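Local atomic coordinates of 2,3-dehydroadipyl-CoA hydratase (Escherichia coli, PDB entry 4FZW), a protein that catalyses the reversible hydration of 2,3-dehydroadipyl-CoA to 3-hydroxyadipyl-CoA in the breakdown of phenylacetate. Residues L16-N21 / V38-A43. Sequence-based numbering, arbitrary orientation.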
loop_
_atom_site.group_PDB
_atom_site.type_symbol
_atom_site.label_atom_id
_atom_site.label_comp_id
_atom_site.label_asym_id
_atom_site.label_seq_id
_atom_site.Cartn_x
_atom_site.Cartn_y
_atom_site.Cartn_z
ATOM N N LEU B 16 -33.087 0.920 11.192
ATOM C CA LEU B 16 -33.321 -0.453 11.609
ATOM C C LEU B 16 -32.570 -0.728 12.918
ATOM O O LEU B 16 -31.438 -0.281 13.108
ATOM C CB LEU B 16 -32.881 -1.417 10.501
ATOM C CG LEU B 16 -33.030 -2.918 10.763
ATOM C CD1 LEU B 16 -34.499 -3.331 10.784
ATOM C CD2 LEU B 16 -32.241 -3.711 9.700
ATOM N N LEU B 17 -33.222 -1.442 13.829
ATOM C CA LEU B 17 -32.617 -1.778 15.114
ATOM C C LEU B 17 -32.491 -3.284 15.331
ATOM O O LEU B 17 -33.470 -4.036 15.247
ATOM C CB LEU B 17 -33.396 -1.157 16.269
ATOM C CG LEU B 17 -32.812 -1.338 17.684
ATOM C CD1 LEU B 17 -31.381 -0.776 17.796
ATOM C CD2 LEU B 17 -33.715 -0.701 18.746
ATOM N N LEU B 18 -31.268 -3.707 15.619
ATOM C CA LEU B 18 -30.974 -5.100 15.873
ATOM C C LEU B 18 -30.463 -5.233 17.298
ATOM O O LEU B 18 -29.394 -4.705 17.640
ATOM C CB LEU B 18 -29.949 -5.629 14.865
ATOM C CG LEU B 18 -30.364 -5.456 13.396
ATOM C CD1 LEU B 18 -29.259 -5.881 12.444
ATOM C CD2 LEU B 18 -31.671 -6.214 13.093
ATOM N N THR B 19 -31.254 -5.914 18.127
ATOM C CA THR B 19 -30.921 -6.117 19.523
ATOM C C THR B 19 -30.437 -7.534 19.794
ATOM O O THR B 19 -31.198 -8.483 19.661
ATOM C CB THR B 19 -32.141 -5.867 20.433
ATOM O OG1 THR B 19 -32.710 -4.592 20.133
ATOM C CG2 THR B 19 -31.727 -5.922 21.912
ATOM N N LEU B 20 -29.174 -7.677 20.183
ATOM C CA LEU B 20 -28.679 -8.967 20.634
ATOM C C LEU B 20 -29.446 -9.359 21.878
ATOM O O LEU B 20 -29.603 -8.565 22.791
ATOM C CB LEU B 20 -27.172 -8.936 20.874
ATOM C CG LEU B 20 -26.383 -8.804 19.563
ATOM C CD1 LEU B 20 -25.880 -7.391 19.382
ATOM C CD2 LEU B 20 -25.222 -9.752 19.549
ATOM N N ASN B 21 -29.913 -10.596 21.911
ATOM C CA ASN B 21 -30.815 -11.051 22.951
ATOM C C ASN B 21 -30.575 -12.505 23.369
ATOM O O ASN B 21 -31.414 -13.377 23.132
ATOM C CB ASN B 21 -32.254 -10.863 22.480
ATOM C CG ASN B 21 -33.260 -11.179 23.558
ATOM O OD1 ASN B 21 -33.341 -10.486 24.571
ATOM N ND2 ASN B 21 -34.048 -12.218 23.337
ATOM N N VAL B 38 -25.893 -11.329 9.850
ATOM C CA VAL B 38 -25.527 -11.169 8.452
ATOM C C VAL B 38 -26.755 -11.107 7.542
ATOM O O VAL B 38 -26.794 -10.323 6.592
ATOM C CB VAL B 38 -24.589 -12.313 7.953
ATOM C CG1 VAL B 38 -24.546 -12.367 6.429
ATOM C CG2 VAL B 38 -23.195 -12.162 8.539
ATOM N N ASN B 39 -27.754 -11.938 7.806
ATOM C CA ASN B 39 -28.899 -11.978 6.898
ATOM C C ASN B 39 -29.730 -10.722 7.024
ATOM O O ASN B 39 -30.224 -10.203 6.024
ATOM C CB ASN B 39 -29.757 -13.247 7.072
ATOM C CG ASN B 39 -29.014 -14.509 6.670
ATOM O OD1 ASN B 39 -28.144 -14.476 5.807
ATOM N ND2 ASN B 39 -29.345 -15.623 7.308
ATOM N N GLU B 40 -29.861 -10.237 8.259
ATOM C CA GLU B 40 -30.588 -9.006 8.549
ATOM C C GLU B 40 -29.975 -7.806 7.808
ATOM O O GLU B 40 -30.672 -7.078 7.088
ATOM C CB GLU B 40 -30.607 -8.737 10.062
ATOM C CG GLU B 40 -31.413 -9.721 10.921
ATOM C CD GLU B 40 -32.883 -9.755 10.563
ATOM O OE1 GLU B 40 -33.374 -8.849 9.846
ATOM O OE2 GLU B 40 -33.548 -10.711 11.006
ATOM N N LEU B 41 -28.670 -7.602 7.983
ATOM C CA LEU B 41 -27.978 -6.495 7.324
ATOM C C LEU B 41 -27.935 -6.618 5.807
ATOM O O LEU B 41 -28.055 -5.618 5.099
ATOM C CB LEU B 41 -26.550 -6.372 7.847
ATOM C CG LEU B 41 -26.382 -6.018 9.311
ATOM C CD1 LEU B 41 -24.906 -6.046 9.655
ATOM C CD2 LEU B 41 -27.030 -4.651 9.622
ATOM N N GLU B 42 -27.736 -7.831 5.298
ATOM C CA GLU B 42 -27.803 -8.016 3.853
ATOM C C GLU B 42 -29.205 -7.658 3.350
ATOM O O GLU B 42 -29.344 -6.841 2.436
ATOM C CB GLU B 42 -27.291 -9.398 3.418
ATOM C CG GLU B 42 -25.743 -9.471 3.544
ATOM C CD GLU B 42 -25.117 -10.792 3.135
ATOM O OE1 GLU B 42 -25.846 -11.787 2.921
ATOM O OE2 GLU B 42 -23.873 -10.828 3.051
ATOM N N ALA B 43 -30.243 -8.186 3.993
ATOM C CA ALA B 43 -31.612 -7.816 3.616
ATOM C C ALA B 43 -31.837 -6.305 3.672
ATOM O O ALA B 43 -32.439 -5.735 2.769
ATOM C CB ALA B 43 -32.639 -8.553 4.459
#
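Glu40 brings the one flat group among the three touching residues, and Leu18 lies loosely over one face of it: Leu18 CD2 stands 4.5 Å from the carboxylate carbon, Glu40 CD. The firmer contact is with the aliphatic part of the acid, where Leu18 CD2 reaches Glu40 CG at 4.1 Å and Leu18 CD1 reaches Glu40 CB at 4.0 Å. Glu40 OE2 has a weak hydrogen bond to Gln36, one helical turn earlier. The Glu40 chain leaves beside its backbone N and turns at chi2 (-61°), so the carboxylate stands out from the helix while CB and CG face Leu18. Leu41 meets the same CD1 methyl that touches Glu40 CB, its CD2 lying 3.8 Å from Leu18 CD1, a purely apolar touch. Leu18 thus spreads two methyls over neighbouring helix positions, CD1 touching both residues and CD2 Glu40 alone. The pair belongs to a beta-alpha-beta unit of the crotonase fold: strand 15-20, helix 31-46 and the parallel strand 52-56, with the helix laid against one face of the sheet. Leu18 and Glu40 are the nearest CA pair, 8.3 Å apart, a gap filled by their side chains. Leu16, two residues earlier on the same strand face, also points at the helix but comes no nearer than 4.5 Å, from its CD2 to Glu40 O. Cys53 of strand 52-56 touches both Leu18 and Leu41, and Leu41 also packs on Leu91 and Phe94. Toward the antiparallel strand 7-12, Glu40 rests on Leu7 and Val9.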